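Enolase from the environmental genome shotgun sequencing of the Sargasso Sea (PDB 2QGY) is of unknown specific function but belongs to the enolase superfamily and binds magnesium, so it probably catalyses a metal-dependent reaction on a carboxylate substrate. Local coordinates at residues I38-T43 / E48-A53. Residues are numbered along the deposited sequence; the frame is centred on the assembly and turned at random.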
loop_
_atom_site.group_PDB
_atom_site.type_symbol
_atom_site.label_atom_id
_atom_site.label_comp_id
_atom_site.label_asym_id
_atom_site.label_seq_id
_atom_site.Cartn_x
_atom_site.Cartn_y
_atom_site.Cartn_z
ATOM N N ILE A 38 -1.284 -19.192 -1.980
ATOM C CA ILE A 38 -1.877 -19.990 -0.911
ATOM C C ILE A 38 -0.741 -20.448 -0.004
ATOM O O ILE A 38 0.297 -20.840 -0.503
ATOM C CB ILE A 38 -2.615 -21.172 -1.507
ATOM C CG1 ILE A 38 -3.804 -20.630 -2.336
ATOM C CG2 ILE A 38 -3.106 -22.086 -0.395
ATOM C CD1 ILE A 38 -4.603 -21.667 -3.051
ATOM N N ILE A 39 -0.925 -20.350 1.310
ATOM C CA ILE A 39 0.131 -20.747 2.252
ATOM C C ILE A 39 -0.347 -21.814 3.227
ATOM O O ILE A 39 -1.534 -21.933 3.515
ATOM C CB ILE A 39 0.709 -19.519 3.030
ATOM C CG1 ILE A 39 -0.187 -19.115 4.214
ATOM C CG2 ILE A 39 0.914 -18.326 2.081
ATOM C CD1 ILE A 39 0.457 -18.028 5.096
ATOM N N LYS A 40 0.606 -22.592 3.746
ATOM C CA LYS A 40 0.309 -23.503 4.832
ATOM C C LYS A 40 1.405 -23.310 5.873
ATOM O O LYS A 40 2.584 -23.373 5.549
ATOM C CB LYS A 40 0.305 -24.958 4.343
ATOM C CG LYS A 40 -0.226 -25.875 5.420
ATOM C CD LYS A 40 -0.183 -27.370 5.020
ATOM C CE LYS A 40 1.140 -28.010 5.334
ATOM N NZ LYS A 40 1.055 -29.471 4.932
ATOM N N ILE A 41 0.990 -23.067 7.106
ATOM C CA ILE A 41 1.885 -22.883 8.253
ATOM C C ILE A 41 1.663 -24.106 9.137
ATOM O O ILE A 41 0.521 -24.511 9.342
ATOM C CB ILE A 41 1.521 -21.592 9.022
ATOM C CG1 ILE A 41 1.971 -20.347 8.218
ATOM C CG2 ILE A 41 2.129 -21.598 10.430
ATOM C CD1 ILE A 41 1.703 -19.011 8.897
ATOM N N THR A 42 2.756 -24.697 9.628
ATOM C CA THR A 42 2.692 -25.804 10.598
ATOM C C THR A 42 3.302 -25.324 11.917
ATOM O O THR A 42 4.398 -24.746 11.931
ATOM C CB THR A 42 3.490 -27.047 10.109
ATOM O OG1 THR A 42 3.114 -27.351 8.760
ATOM C CG2 THR A 42 3.181 -28.291 11.014
ATOM N N THR A 43 2.577 -25.516 13.012
ATOM C CA THR A 43 3.128 -25.127 14.299
ATOM C C THR A 43 4.072 -26.216 14.805
ATOM O O THR A 43 4.101 -27.327 14.273
ATOM C CB THR A 43 2.042 -24.927 15.368
ATOM O OG1 THR A 43 1.484 -26.198 15.731
ATOM C CG2 THR A 43 0.931 -23.980 14.865
ATOM N N GLU A 48 -1.715 -27.640 11.429
ATOM C CA GLU A 48 -1.585 -27.026 10.114
ATOM C C GLU A 48 -2.642 -25.954 9.941
ATOM O O GLU A 48 -3.819 -26.167 10.271
ATOM C CB GLU A 48 -1.783 -28.071 9.015
ATOM C CG GLU A 48 -0.725 -29.143 8.958
ATOM C CD GLU A 48 -0.863 -30.035 7.721
ATOM O OE1 GLU A 48 -1.996 -30.214 7.222
ATOM O OE2 GLU A 48 0.165 -30.572 7.254
ATOM N N GLY A 49 -2.223 -24.801 9.434
ATOM C CA GLY A 49 -3.195 -23.749 9.106
ATOM C C GLY A 49 -2.997 -23.251 7.691
ATOM O O GLY A 49 -1.869 -23.012 7.267
ATOM N N TRP A 50 -4.110 -23.007 7.009
ATOM C CA TRP A 50 -4.102 -22.542 5.629
ATOM C C TRP A 50 -4.527 -21.078 5.532
ATOM O O TRP A 50 -5.482 -20.659 6.205
ATOM C CB TRP A 50 -5.061 -23.375 4.800
ATOM C CG TRP A 50 -4.596 -24.767 4.590
ATOM C CD1 TRP A 50 -4.845 -25.852 5.385
ATOM C CD2 TRP A 50 -3.820 -25.235 3.489
ATOM N NE1 TRP A 50 -4.246 -26.978 4.848
ATOM C CE2 TRP A 50 -3.613 -26.624 3.681
ATOM C CE3 TRP A 50 -3.264 -24.608 2.354
ATOM C CZ2 TRP A 50 -2.880 -27.411 2.765
ATOM C CZ3 TRP A 50 -2.527 -25.380 1.443
ATOM C CH2 TRP A 50 -2.333 -26.775 1.666
ATOM N N GLY A 51 -3.814 -20.339 4.679
ATOM C CA GLY A 51 -4.070 -18.914 4.419
ATOM C C GLY A 51 -3.995 -18.680 2.921
ATOM O O GLY A 51 -3.512 -19.520 2.149
ATOM N N GLU A 52 -4.476 -17.517 2.509
ATOM C CA GLU A 52 -4.424 -17.116 1.117
ATOM C C GLU A 52 -4.288 -15.600 1.108
ATOM O O GLU A 52 -4.931 -14.938 1.911
ATOM C CB GLU A 52 -5.699 -17.535 0.382
ATOM C CG GLU A 52 -5.641 -17.178 -1.125
ATOM C CD GLU A 52 -6.637 -17.897 -2.029
ATOM O OE1 GLU A 52 -7.428 -18.787 -1.584
ATOM O OE2 GLU A 52 -6.633 -17.552 -3.238
ATOM N N ALA A 53 -3.384 -15.078 0.278
ATOM C CA ALA A 53 -3.157 -13.633 0.129
ATOM C C ALA A 53 -3.835 -13.165 -1.138
ATOM O O ALA A 53 -3.846 -13.896 -2.145
ATOM C CB ALA A 53 -1.654 -13.322 -0.006
#
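Lys40 lays its aliphatic chain over one face of the Trp50 indole, the two forming a cross-strand, non-hydrogen-bonded pair of the antiparallel beta hairpin 38-43/48-53, part of the N-terminal capping domain characteristic of the enolase superfamily. Lys40 CB sits 4.0 Å from the centroid of the six-membered ring of Trp50 in a CH-pi contact, almost on the ring normal. With CG anti to the backbone N (chi1 -171°), the chain runs on across the indole, Lys40 CD reaching Trp50 CZ2 at 3.5 Å. A bend at chi3 (87°) then turns the ammonium to Glu48, whose OE2 lies 2.7 Å from Lys40 NZ and is approached from above the carboxylate plane. Lysine thus serves both neighbours, methylenes for the ring and charge for the acid; Glu366 forms a second salt bridge with NZ. At the indole edge, Ile38 CG2 meets Trp50 CE3 at 3.7 Å, while Trp19, on strand 13-21 at the far side of 37-43, and Val309 of helix 309-320 also touch the ring. Glu52, beside Ile38 on this face, has its buried carboxylate held by Ser306 and the backbone N of Ser310, tying the hairpin to the barrel domain. On the other face, Ile39 and Ile41 pack against helix 99-120 and strand 13-21. Their hydrogen-bonded partners are Gly51 and Gly49; glycine suits position 51 because Ile39 CG1 lies against its backbone, 3.9 Å from Gly51 CA. Each pair exchanges two nearly straight backbone bonds, and in the second Ile41 N reaches Gly49 O at 2.9 Å, in the carbonyl plane.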